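Local coordinates for protein glucanase (PDB 5GXX) that probably hydrolyses beta-1,4-glucosidic bonds within cellulose chains, as an endoglucanase of glycoside hydrolase family 9 from a cellulosome-producing bacterium, at residues G69-Y73 / V154-V158; I254-R258 / L311-Y315; L11-I15 / S82-L88; L45-Y49 / A93-D97. The protein carries 1 engineered substitution. All coordinates share one frame; numbering follows the deposited sequence.

Interaction 1: residues G69-Y73 / V154-V158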
loop_
_atom_site.group_PDB
_atom_site.type_symbol
_atom_site.label_atom_id
_atom_site.label_comp_id
_atom_site.label_asym_id
_atom_site.label_seq_id
_atom_site.Cartn_x
_atom_site.Cartn_y
_atom_site.Cartn_z
ATOM N N GLY A 69 34.676 16.199 -35.766
ATOM C CA GLY A 69 35.107 17.135 -36.802
ATOM C C GLY A 69 36.607 17.053 -36.997
ATOM O O GLY A 69 37.084 16.999 -38.141
ATOM N N TRP A 70 37.349 16.996 -35.889
ATOM C CA TRP A 70 38.807 16.958 -35.960
ATOM C C TRP A 70 39.230 15.668 -36.661
ATOM O O TRP A 70 40.158 15.701 -37.473
ATOM C CB TRP A 70 39.438 17.123 -34.571
ATOM C CG TRP A 70 40.920 17.407 -34.558
ATOM C CD1 TRP A 70 41.711 17.660 -35.635
ATOM C CD2 TRP A 70 41.776 17.490 -33.404
ATOM N NE1 TRP A 70 43.010 17.872 -35.233
ATOM C CE2 TRP A 70 43.076 17.776 -33.867
ATOM C CE3 TRP A 70 41.575 17.306 -32.024
ATOM C CZ2 TRP A 70 44.166 17.913 -32.998
ATOM C CZ3 TRP A 70 42.648 17.452 -31.167
ATOM C CH2 TRP A 70 43.935 17.727 -31.655
ATOM N N ALA A 71 38.550 14.556 -36.368
ATOM C CA ALA A 71 38.852 13.290 -37.042
ATOM C C ALA A 71 38.741 13.425 -38.566
ATOM O O ALA A 71 39.621 12.973 -39.312
ATOM C CB ALA A 71 37.953 12.191 -36.519
ATOM N N LEU A 72 37.662 14.059 -39.017
ATOM C CA LEU A 72 37.448 14.287 -40.437
ATOM C C LEU A 72 38.481 15.256 -40.997
ATOM O O LEU A 72 38.947 15.058 -42.122
ATOM C CB LEU A 72 36.025 14.801 -40.693
ATOM C CG LEU A 72 34.884 13.780 -40.578
ATOM C CD1 LEU A 72 33.514 14.460 -40.526
ATOM C CD2 LEU A 72 34.890 12.721 -41.686
ATOM N N TYR A 73 38.839 16.287 -40.228
ATOM C CA TYR A 73 39.797 17.305 -40.659
ATOM C C TYR A 73 41.172 16.708 -40.934
ATOM O O TYR A 73 41.835 17.086 -41.896
ATOM C CB TYR A 73 39.876 18.439 -39.623
ATOM C CG TYR A 73 40.807 19.578 -39.965
ATOM C CD1 TYR A 73 40.382 20.655 -40.753
ATOM C CD2 TYR A 73 42.102 19.611 -39.463
ATOM C CE1 TYR A 73 41.243 21.709 -41.055
ATOM C CE2 TYR A 73 42.961 20.658 -39.750
ATOM C CZ TYR A 73 42.527 21.705 -40.555
ATOM O OH TYR A 73 43.410 22.732 -40.825
ATOM N N VAL A 154 35.169 23.796 -36.582
ATOM C CA VAL A 154 35.681 22.649 -37.324
ATOM C C VAL A 154 34.635 21.990 -38.234
ATOM O O VAL A 154 34.943 21.618 -39.370
ATOM C CB VAL A 154 36.402 21.640 -36.405
ATOM C CG1 VAL A 154 35.456 21.030 -35.348
ATOM C CG2 VAL A 154 37.087 20.576 -37.242
ATOM N N GLY A 155 33.390 21.875 -37.774
ATOM C CA GLY A 155 32.329 21.315 -38.608
ATOM C C GLY A 155 32.136 22.061 -39.917
ATOM O O GLY A 155 31.905 21.449 -40.963
ATOM N N SER A 156 32.241 23.385 -39.832
ATOM C CA SER A 156 32.080 24.245 -41.009
ATOM C C SER A 156 33.157 23.950 -42.051
ATOM O O SER A 156 32.884 24.023 -43.246
ATOM C CB SER A 156 32.087 25.722 -40.605
ATOM O OG SER A 156 33.395 26.266 -40.473
ATOM N N ILE A 157 34.362 23.594 -41.614
ATOM C CA ILE A 157 35.423 23.213 -42.552
ATOM C C ILE A 157 35.121 21.854 -43.185
ATOM O O ILE A 157 35.050 21.707 -44.408
ATOM C CB ILE A 157 36.804 23.097 -41.864
ATOM C CG1 ILE A 157 37.145 24.397 -41.137
ATOM C CG2 ILE A 157 37.906 22.649 -42.838
ATOM C CD1 ILE A 157 38.427 24.328 -40.310
ATOM N N VAL A 158 34.955 20.846 -42.336
ATOM C CA VAL A 158 34.903 19.484 -42.847
ATOM C C VAL A 158 33.599 19.167 -43.572
ATOM O O VAL A 158 33.568 18.253 -44.405
ATOM C CB VAL A 158 35.270 18.440 -41.754
ATOM C CG1 VAL A 158 36.569 18.827 -41.090
ATOM C CG2 VAL A 158 34.179 18.278 -40.700
#

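Interaction 2: residues I254-R258 / L311-Y315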
loop_
_atom_site.group_PDB
_atom_site.type_symbol
_atom_site.label_atom_id
_atom_site.label_comp_id
_atom_site.label_asym_id
_atom_site.label_seq_id
_atom_site.Cartn_x
_atom_site.Cartn_y
_atom_site.Cartn_z
ATOM N N ILE A 254 48.858 21.583 -29.833
ATOM C CA ILE A 254 49.308 20.765 -30.948
ATOM C C ILE A 254 48.956 21.423 -32.280
ATOM O O ILE A 254 49.807 21.510 -33.164
ATOM C CB ILE A 254 48.794 19.311 -30.823
ATOM C CG1 ILE A 254 49.583 18.599 -29.715
ATOM C CG2 ILE A 254 48.888 18.560 -32.151
ATOM C CD1 ILE A 254 48.948 17.294 -29.275
ATOM N N LEU A 255 47.721 21.904 -32.398
ATOM C CA LEU A 255 47.290 22.598 -33.601
ATOM C C LEU A 255 48.105 23.867 -33.820
ATOM O O LEU A 255 48.434 24.189 -34.959
ATOM C CB LEU A 255 45.792 22.934 -33.530
ATOM C CG LEU A 255 44.829 21.747 -33.507
ATOM C CD1 LEU A 255 43.421 22.237 -33.179
ATOM C CD2 LEU A 255 44.861 20.944 -34.809
ATOM N N LEU A 256 48.439 24.588 -32.753
ATOM C CA LEU A 256 49.207 25.830 -32.872
ATOM C C LEU A 256 50.694 25.617 -33.152
ATOM O O LEU A 256 51.347 26.483 -33.741
ATOM C CB LEU A 256 49.048 26.683 -31.617
ATOM C CG LEU A 256 47.734 27.456 -31.444
ATOM C CD1 LEU A 256 47.895 28.359 -30.233
ATOM C CD2 LEU A 256 47.434 28.316 -32.677
ATOM N N ALA A 257 51.225 24.470 -32.721
ATOM C CA ALA A 257 52.568 24.040 -33.109
ATOM C C ALA A 257 52.621 23.846 -34.616
ATOM O O ALA A 257 53.539 24.342 -35.273
ATOM C CB ALA A 257 52.948 22.739 -32.403
ATOM N N ARG A 258 51.639 23.131 -35.160
ATOM C CA ARG A 258 51.577 22.948 -36.609
ATOM C C ARG A 258 51.367 24.279 -37.346
ATOM O O ARG A 258 52.053 24.556 -38.337
ATOM C CB ARG A 258 50.555 21.875 -36.987
ATOM C CG ARG A 258 50.498 21.525 -38.464
ATOM C CD ARG A 258 49.662 20.280 -38.691
ATOM N NE ARG A 258 48.261 20.526 -38.341
ATOM C CZ ARG A 258 47.315 19.596 -38.300
ATOM N NH1 ARG A 258 47.592 18.337 -38.593
ATOM N NH2 ARG A 258 46.077 19.944 -37.979
ATOM N N LEU A 311 45.686 12.543 -30.201
ATOM C CA LEU A 311 46.601 13.683 -30.193
ATOM C C LEU A 311 48.025 13.293 -30.567
ATOM O O LEU A 311 48.702 14.025 -31.301
ATOM C CB LEU A 311 46.633 14.336 -28.818
ATOM C CG LEU A 311 45.664 15.499 -28.590
ATOM C CD1 LEU A 311 44.206 15.073 -28.721
ATOM C CD2 LEU A 311 45.903 16.159 -27.238
ATOM N N ALA A 312 48.465 12.136 -30.062
ATOM C CA ALA A 312 49.808 11.629 -30.344
ATOM C C ALA A 312 49.990 11.290 -31.821
ATOM O O ALA A 312 51.031 11.630 -32.394
ATOM C CB ALA A 312 50.133 10.433 -29.442
ATOM N N PHE A 313 48.983 10.679 -32.444
ATOM C CA PHE A 313 49.046 10.403 -33.880
ATOM C C PHE A 313 49.139 11.719 -34.662
ATOM O O PHE A 313 49.950 11.843 -35.583
ATOM C CB PHE A 313 47.809 9.632 -34.372
ATOM C CG PHE A 313 47.798 8.143 -34.087
ATOM C CD1 PHE A 313 48.888 7.311 -34.341
ATOM C CD2 PHE A 313 46.625 7.554 -33.633
ATOM C CE1 PHE A 313 48.827 5.942 -34.093
ATOM C CE2 PHE A 313 46.523 6.177 -33.420
ATOM C CZ PHE A 313 47.629 5.361 -33.650
ATOM N N VAL A 314 48.281 12.684 -34.333
ATOM C CA VAL A 314 48.254 13.953 -35.063
ATOM C C VAL A 314 49.601 14.666 -34.923
ATOM O O VAL A 314 50.158 15.168 -35.901
ATOM C CB VAL A 314 47.081 14.858 -34.618
ATOM C CG1 VAL A 314 47.216 16.257 -35.243
ATOM C CG2 VAL A 314 45.731 14.269 -35.000
ATOM N N TYR A 315 50.155 14.670 -33.715
ATOM C CA TYR A 315 51.422 15.335 -33.486
ATOM C C TYR A 315 52.558 14.605 -34.208
ATOM O O TYR A 315 53.358 15.229 -34.908
ATOM C CB TYR A 315 51.720 15.503 -31.994
ATOM C CG TYR A 315 52.961 16.353 -31.814
ATOM C CD1 TYR A 315 52.957 17.712 -32.179
ATOM C CD2 TYR A 315 54.146 15.798 -31.312
ATOM C CE1 TYR A 315 54.096 18.485 -32.075
ATOM C CE2 TYR A 315 55.296 16.583 -31.183
ATOM C CZ TYR A 315 55.255 17.919 -31.558
ATOM O OH TYR A 315 56.370 18.718 -31.443
HETATM O O HOH W 1 49.362 15.790 -38.577
#

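Interaction 3: residues L11-I15 / S82-L88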
loop_
_atom_site.group_PDB
_atom_site.type_symbol
_atom_site.label_atom_id
_atom_site.label_comp_id
_atom_site.label_asym_id
_atom_site.label_seq_id
_atom_site.Cartn_x
_atom_site.Cartn_y
_atom_site.Cartn_z
ATOM N N LEU A 11 36.006 1.162 -36.340
ATOM C CA LEU A 11 35.532 2.490 -36.714
ATOM C C LEU A 11 34.061 2.527 -37.082
ATOM O O LEU A 11 33.327 3.422 -36.612
ATOM C CB LEU A 11 36.366 3.017 -37.884
ATOM C CG LEU A 11 35.941 4.378 -38.434
ATOM C CD1 LEU A 11 36.107 5.447 -37.355
ATOM C CD2 LEU A 11 36.769 4.714 -39.687
ATOM N N GLN A 12 33.655 1.576 -37.920
ATOM C CA GLN A 12 32.273 1.399 -38.343
ATOM C C GLN A 12 31.342 1.310 -37.137
ATOM O O GLN A 12 30.312 1.986 -37.078
ATOM C CB GLN A 12 32.181 0.140 -39.220
ATOM C CG GLN A 12 30.777 -0.319 -39.601
ATOM C CD GLN A 12 30.808 -1.680 -40.281
ATOM O OE1 GLN A 12 31.587 -2.561 -39.889
ATOM N NE2 GLN A 12 29.965 -1.860 -41.301
ATOM N N LYS A 13 31.731 0.511 -36.148
ATOM C CA LYS A 13 30.920 0.346 -34.953
ATOM C C LYS A 13 30.960 1.578 -34.061
ATOM O O LYS A 13 29.921 1.996 -33.546
ATOM C CB LYS A 13 31.301 -0.947 -34.218
ATOM C CG LYS A 13 30.849 -2.146 -35.032
ATOM C CD LYS A 13 31.339 -3.477 -34.476
ATOM C CE LYS A 13 30.706 -4.600 -35.307
ATOM N NZ LYS A 13 31.108 -5.942 -34.809
ATOM N N ALA A 14 32.149 2.151 -33.907
ATOM C CA ALA A 14 32.344 3.320 -33.054
ATOM C C ALA A 14 31.532 4.532 -33.510
ATOM O O ALA A 14 31.073 5.307 -32.673
ATOM C CB ALA A 14 33.839 3.652 -32.889
ATOM N N ILE A 15 31.288 4.627 -34.816
ATOM C CA ILE A 15 30.425 5.670 -35.368
ATOM C C ILE A 15 28.948 5.390 -35.125
ATOM O O ILE A 15 28.187 6.301 -34.761
ATOM C CB ILE A 15 30.689 5.838 -36.880
ATOM C CG1 ILE A 15 32.133 6.299 -37.099
ATOM C CG2 ILE A 15 29.713 6.858 -37.502
ATOM C CD1 ILE A 15 32.600 6.082 -38.544
ATOM N N SER A 82 37.610 2.329 -45.885
ATOM C CA SER A 82 36.770 1.859 -44.780
ATOM C C SER A 82 35.277 2.025 -45.056
ATOM O O SER A 82 34.453 1.375 -44.410
ATOM C CB SER A 82 37.101 2.622 -43.496
ATOM O OG SER A 82 36.662 3.968 -43.587
ATOM N N GLY A 83 34.929 2.930 -45.968
ATOM C CA GLY A 83 33.535 3.198 -46.312
ATOM C C GLY A 83 32.778 3.964 -45.240
ATOM O O GLY A 83 31.552 4.049 -45.269
ATOM N N GLN A 84 33.506 4.529 -44.286
ATOM C CA GLN A 84 32.866 5.189 -43.146
ATOM C C GLN A 84 32.761 6.711 -43.194
ATOM O O GLN A 84 32.120 7.301 -42.322
ATOM C CB GLN A 84 33.565 4.760 -41.847
ATOM C CG GLN A 84 33.526 3.232 -41.676
ATOM C CD GLN A 84 32.126 2.671 -41.807
ATOM O OE1 GLN A 84 31.211 3.125 -41.122
ATOM N NE2 GLN A 84 31.941 1.692 -42.697
ATOM N N ARG A 85 33.383 7.361 -44.178
ATOM C CA ARG A 85 33.354 8.821 -44.248
ATOM C C ARG A 85 31.947 9.422 -44.220
ATOM O O ARG A 85 31.693 10.340 -43.436
ATOM C CB ARG A 85 34.092 9.357 -45.471
ATOM C CG ARG A 85 34.215 10.871 -45.387
ATOM C CD ARG A 85 34.938 11.441 -46.595
ATOM N NE ARG A 85 35.186 12.866 -46.412
ATOM C CZ ARG A 85 36.160 13.537 -47.020
ATOM N NH1 ARG A 85 36.977 12.920 -47.863
ATOM N NH2 ARG A 85 36.322 14.831 -46.779
ATOM N N LEU A 86 31.039 8.918 -45.052
ATOM C CA LEU A 86 29.705 9.495 -45.113
ATOM C C LEU A 86 28.927 9.229 -43.826
ATOM O O LEU A 86 28.166 10.089 -43.375
ATOM C CB LEU A 86 28.930 9.005 -46.345
ATOM C CG LEU A 86 29.432 9.536 -47.699
ATOM C CD1 LEU A 86 28.990 8.644 -48.866
ATOM C CD2 LEU A 86 29.015 10.996 -47.930
ATOM N N HIS A 87 29.109 8.049 -43.239
ATOM C CA HIS A 87 28.537 7.785 -41.911
ATOM C C HIS A 87 28.993 8.787 -40.861
ATOM O O HIS A 87 28.174 9.305 -40.085
ATOM C CB HIS A 87 28.847 6.375 -41.404
ATOM C CG HIS A 87 28.163 5.296 -42.182
ATOM N ND1 HIS A 87 26.794 5.212 -42.297
ATOM C CD2 HIS A 87 28.666 4.274 -42.914
ATOM C CE1 HIS A 87 26.478 4.179 -43.059
ATOM N NE2 HIS A 87 27.597 3.585 -43.436
ATOM N N LEU A 88 30.303 9.029 -40.819
ATOM C CA LEU A 88 30.867 9.973 -39.863
ATOM C C LEU A 88 30.361 11.398 -40.110
ATOM O O LEU A 88 30.000 12.100 -39.165
ATOM C CB LEU A 88 32.394 9.878 -39.870
ATOM C CG LEU A 88 33.129 10.784 -38.881
ATOM C CD1 LEU A 88 32.565 10.687 -37.458
ATOM C CD2 LEU A 88 34.624 10.482 -38.875
HETATM O O HOH W 2 29.190 3.218 -39.323
#

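Interaction 4: residues L45-Y49 / A93-D97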
loop_
_atom_site.group_PDB
_atom_site.type_symbol
_atom_site.label_atom_id
_atom_site.label_comp_id
_atom_site.label_asym_id
_atom_site.label_seq_id
_atom_site.Cartn_x
_atom_site.Cartn_y
_atom_site.Cartn_z
ATOM N N LEU A 45 15.222 20.156 -30.161
ATOM C CA LEU A 45 15.122 18.787 -30.651
ATOM C C LEU A 45 16.448 18.282 -31.197
ATOM O O LEU A 45 17.339 19.060 -31.511
ATOM C CB LEU A 45 14.046 18.710 -31.733
ATOM C CG LEU A 45 12.635 19.076 -31.274
ATOM C CD1 LEU A 45 11.720 19.127 -32.487
ATOM C CD2 LEU A 45 12.156 18.042 -30.274
ATOM N N GLY A 46 16.541 16.961 -31.328
ATOM C CA GLY A 46 17.739 16.295 -31.847
ATOM C C GLY A 46 18.917 16.295 -30.895
ATOM O O GLY A 46 18.743 16.418 -29.681
ATOM N N GLY A 47 20.116 16.194 -31.464
ATOM C CA GLY A 47 21.330 16.099 -30.658
ATOM C C GLY A 47 21.446 14.726 -30.016
ATOM O O GLY A 47 20.674 13.813 -30.330
ATOM N N TRP A 48 22.421 14.574 -29.124
ATOM C CA TRP A 48 22.696 13.271 -28.520
ATOM C C TRP A 48 22.374 13.240 -27.039
ATOM O O TRP A 48 22.719 14.196 -26.338
ATOM C CB TRP A 48 24.173 12.891 -28.620
ATOM C CG TRP A 48 24.702 12.701 -30.017
ATOM C CD1 TRP A 48 24.093 12.038 -31.065
ATOM C CD2 TRP A 48 25.954 13.179 -30.520
ATOM N NE1 TRP A 48 24.909 12.066 -32.181
ATOM C CE2 TRP A 48 26.044 12.778 -31.875
ATOM C CE3 TRP A 48 27.017 13.909 -29.959
ATOM C CZ2 TRP A 48 27.155 13.067 -32.664
ATOM C CZ3 TRP A 48 28.113 14.207 -30.751
ATOM C CH2 TRP A 48 28.174 13.785 -32.093
ATOM N N TYR A 49 21.813 12.120 -26.574
ATOM C CA TYR A 49 21.842 11.823 -25.137
ATOM C C TYR A 49 23.296 11.621 -24.749
ATOM O O TYR A 49 24.104 11.087 -25.533
ATOM C CB TYR A 49 21.011 10.584 -24.794
ATOM C CG TYR A 49 19.598 10.728 -25.282
ATOM C CD1 TYR A 49 18.837 11.830 -24.900
ATOM C CD2 TYR A 49 19.027 9.782 -26.131
ATOM C CE1 TYR A 49 17.542 11.992 -25.346
ATOM C CE2 TYR A 49 17.721 9.921 -26.573
ATOM C CZ TYR A 49 16.987 11.026 -26.173
ATOM O OH TYR A 49 15.715 11.181 -26.673
ATOM N N ALA A 93 26.820 15.962 -38.484
ATOM C CA ALA A 93 25.894 17.042 -38.848
ATOM C C ALA A 93 24.699 17.065 -37.916
ATOM O O ALA A 93 24.164 18.122 -37.601
ATOM C CB ALA A 93 25.429 16.911 -40.303
ATOM N N PHE A 94 24.261 15.883 -37.503
ATOM C CA PHE A 94 23.113 15.751 -36.617
ATOM C C PHE A 94 23.356 16.512 -35.312
ATOM O O PHE A 94 22.471 17.210 -34.812
ATOM C CB PHE A 94 22.824 14.259 -36.378
ATOM C CG PHE A 94 21.547 14.005 -35.644
ATOM C CD1 PHE A 94 20.361 13.864 -36.354
ATOM C CD2 PHE A 94 21.528 13.890 -34.262
ATOM C CE1 PHE A 94 19.155 13.649 -35.704
ATOM C CE2 PHE A 94 20.320 13.669 -33.610
ATOM C CZ PHE A 94 19.139 13.545 -34.324
ATOM N N ALA A 95 24.554 16.381 -34.750
ATOM C CA ALA A 95 24.891 17.083 -33.522
ATOM C C ALA A 95 25.046 18.584 -33.766
ATOM O O ALA A 95 24.550 19.391 -32.987
ATOM C CB ALA A 95 26.163 16.502 -32.898
ATOM N N LEU A 96 25.743 18.956 -34.837
ATOM C CA LEU A 96 25.923 20.361 -35.177
ATOM C C LEU A 96 24.576 21.052 -35.395
ATOM O O LEU A 96 24.419 22.199 -34.969
ATOM C CB LEU A 96 26.828 20.551 -36.400
ATOM C CG LEU A 96 28.262 20.061 -36.142
ATOM C CD1 LEU A 96 29.120 20.243 -37.382
ATOM C CD2 LEU A 96 28.931 20.691 -34.931
ATOM N N ASP A 97 23.608 20.378 -36.017
ATOM C CA ASP A 97 22.289 20.981 -36.227
ATOM C C ASP A 97 21.652 21.364 -34.895
ATOM O O ASP A 97 21.033 22.419 -34.771
ATOM C CB ASP A 97 21.370 20.060 -37.032
ATOM C CG ASP A 97 21.757 20.005 -38.497
ATOM O OD1 ASP A 97 22.567 20.842 -38.941
ATOM O OD2 ASP A 97 21.258 19.119 -39.219
HETATM O O HOH W 3 19.882 17.319 -34.543
#

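Interaction 1: residues G69-Y73 / V154-V158
V158 presses its CG1 against the backbone of G69-Y73, where two neighbouring helices, 58-75 and 142-158, meet in the (alpha/alpha)6 barrel characteristic of family 9 glycoside hydrolases. This methyl lies 3.5 Å from G69 O and equally close to Y73 N, so it rests beside the helical hydrogen bond those two backbone atoms make with each other. Its sister methyl, CG2, turns to the aliphatic side chain of L72, whose CD1 is 3.9 Å away; the two side chains cross at about a right angle. One turn earlier V154 reaches the backbone itself: CG2, set anti to the V154 N, comes within 3.6 Å of G69 C. Because G69 has no side chain, the backbones can close in here, with 5.3 Å between the CA atoms of G69 and G155. At the other end Y73 CG stands anti to the backbone N (chi1 -179°), which carries the ring toward I157; I157 meets this ring in the plane, CG2 standing 3.8 Å from CD1. The short segments run in roughly the same direction, 37° apart. Further out, W207 of helix 198-212 packs edge-to-face on the Y73 ring, while L92 of helix 85-101 lies against both L72 and V158. W70 points away from V154-V158; its ring packs edge-to-face with F310, and its NE1 hydrogen-bonds to E74 OE2.

Interaction 2: residues I254-R258 / L311-Y315
L311 receives the tip of I254: the CD1 methyl of I254 sits 3.8 Å from L311 CB and makes equally close contacts with L311 CG and CD2, so one methyl lies against CB, CG and the CD2 branch of the leucine. I254 reaches this far because its CG1 lies anti to its carbonyl carbon (chi1 -73°) and CD1 continues outward. One turn on, V314 CG1 has two partners, 4.2 Å from I254 CG2 and 4.0 Å from R258 NH1. The V314 carbonyl takes part as well. A bridging water donates to V314 O at 2.9 Å and accepts a weak bond from R258 NH1, while NH2 of the same guanidinium forms a salt bridge with E74. Y315 then presents the edge of its ring to helix 249-260: CD1 lies 4.2 Å from I254 CG2, and CE1 approaches A257 CB. Its hydroxyl passes beyond this interface to hydrogen bonds with H266 and Q270 of helix 263-276. The two short segments are almost parallel, 4° apart, with axes 10.7 Å from each other, consistent with neighbouring helices that run the same way in an (alpha/alpha)6 barrel.

Interaction 3: residues L11-I15 / S82-L88
Apolar contacts centre on I15, L11 and the aliphatic root of Q84. I15 CD1 lies 3.7 Å from Q84 CB and also touches L88 CB, while its other branch, CG2, rests against H87 CB and the carbonyl of that residue. L11 comes from the preceding turn; its CD2 meets Q84 CB at 3.9 Å, the two side chains sliding past each other in opposite directions, and the same methyl also lies near S82 OG, a van der Waals approach to a polar atom. The polar half of Q84 is laid across Q12. A bend at chi2 (-52°) carries the amide toward Q12 on helix 7-20, so that Q84 CD stands 3.6 Å from Q12 CB and the two amide planes are turned 58° apart. In this way helix 7-20 is packed onto the start of helix 85-101 within the helical barrel of the family 9 catalytic module, with helix 412-429 also touching L11 and A14. Hydrogen bonds fix the rotation of the Q84 amide at both ends. NE2 donates to S82 O at 3.1 Å, a bond close to the plane of the Q84 amide. OE1 accepts from a water 2.7 Å away, and this water also donates to Q12 O, giving the two segments a solvent link. S82 OG receives Q84 N at 3.3 Å in an ST turn, the same hydroxyl being hydrogen-bonded to I79 O. The amide of Q12 turns elsewhere, with OE1 accepting from the backbone N of L434.

Interaction 4: residues L45-Y49 / A93-D97
G46 and G47 pass over F94 and A95 as an irregular stretch of loop, with the CA atoms of G47 and A95 4.7 Å apart. Both glycines take positive phi (72° and 73°), a conformation that suits residues without a side chain, while 93-97 is regular helix. Backbone hydrogen bonds tie G46 to G24 and G47 to A23, so the loop is also anchored to an earlier part of the chain. A water couples the two backbones: it donates to F94 O at 2.6 Å and accepts from G47 N over a longer 3.3 Å. The same water lies above the centre of the F94 ring, 3.6 Å from its plane. That ring, carried out by a chi1 of -172°, offers its edge to the loop, and G47 O sits in the ring plane 3.3 Å from CE2. G46 CA meets the ring obliquely, at CZ. W48 returns toward the helix with its indole spread over A95, whose CB makes a CH-pi contact 3.5 Å from the centroid of the six-membered ring and almost on the ring normal. The pyrrole side of W48 approaches F94 only distantly. Beyond the pair, M61, S64 and L68 of helix 58-75 pack on W48, with Y18 of helix 7-20 meeting its ring at an angle. A65 touches A95, so the loop, which leads on to strand 56-57, lies against helices 7-20, 58-75 and 85-101.

In the fold
From the N terminus, helix 7-20 opens interaction 3, which closes at the start of helix 85-101. Within that loop, 45-49 opens interaction 4 and 69-73 opens interaction 1. Both close later, at 93-97 and 154-158, so interactions 1, 3 and 4 all cross one another. Helix 85-101 serves both 3 and 4, joining helix 7-20 to the loop before strand 56-57. L72 CD2 packs on L88 CD2 to connect 1 with 3, and G155 meets L96 to connect 1 with 4. Interaction 2 follows in series, closing 254-258 onto 311-315; W70 touches L255, L311 and V314, carrying the helical packing onward from helix 58-75.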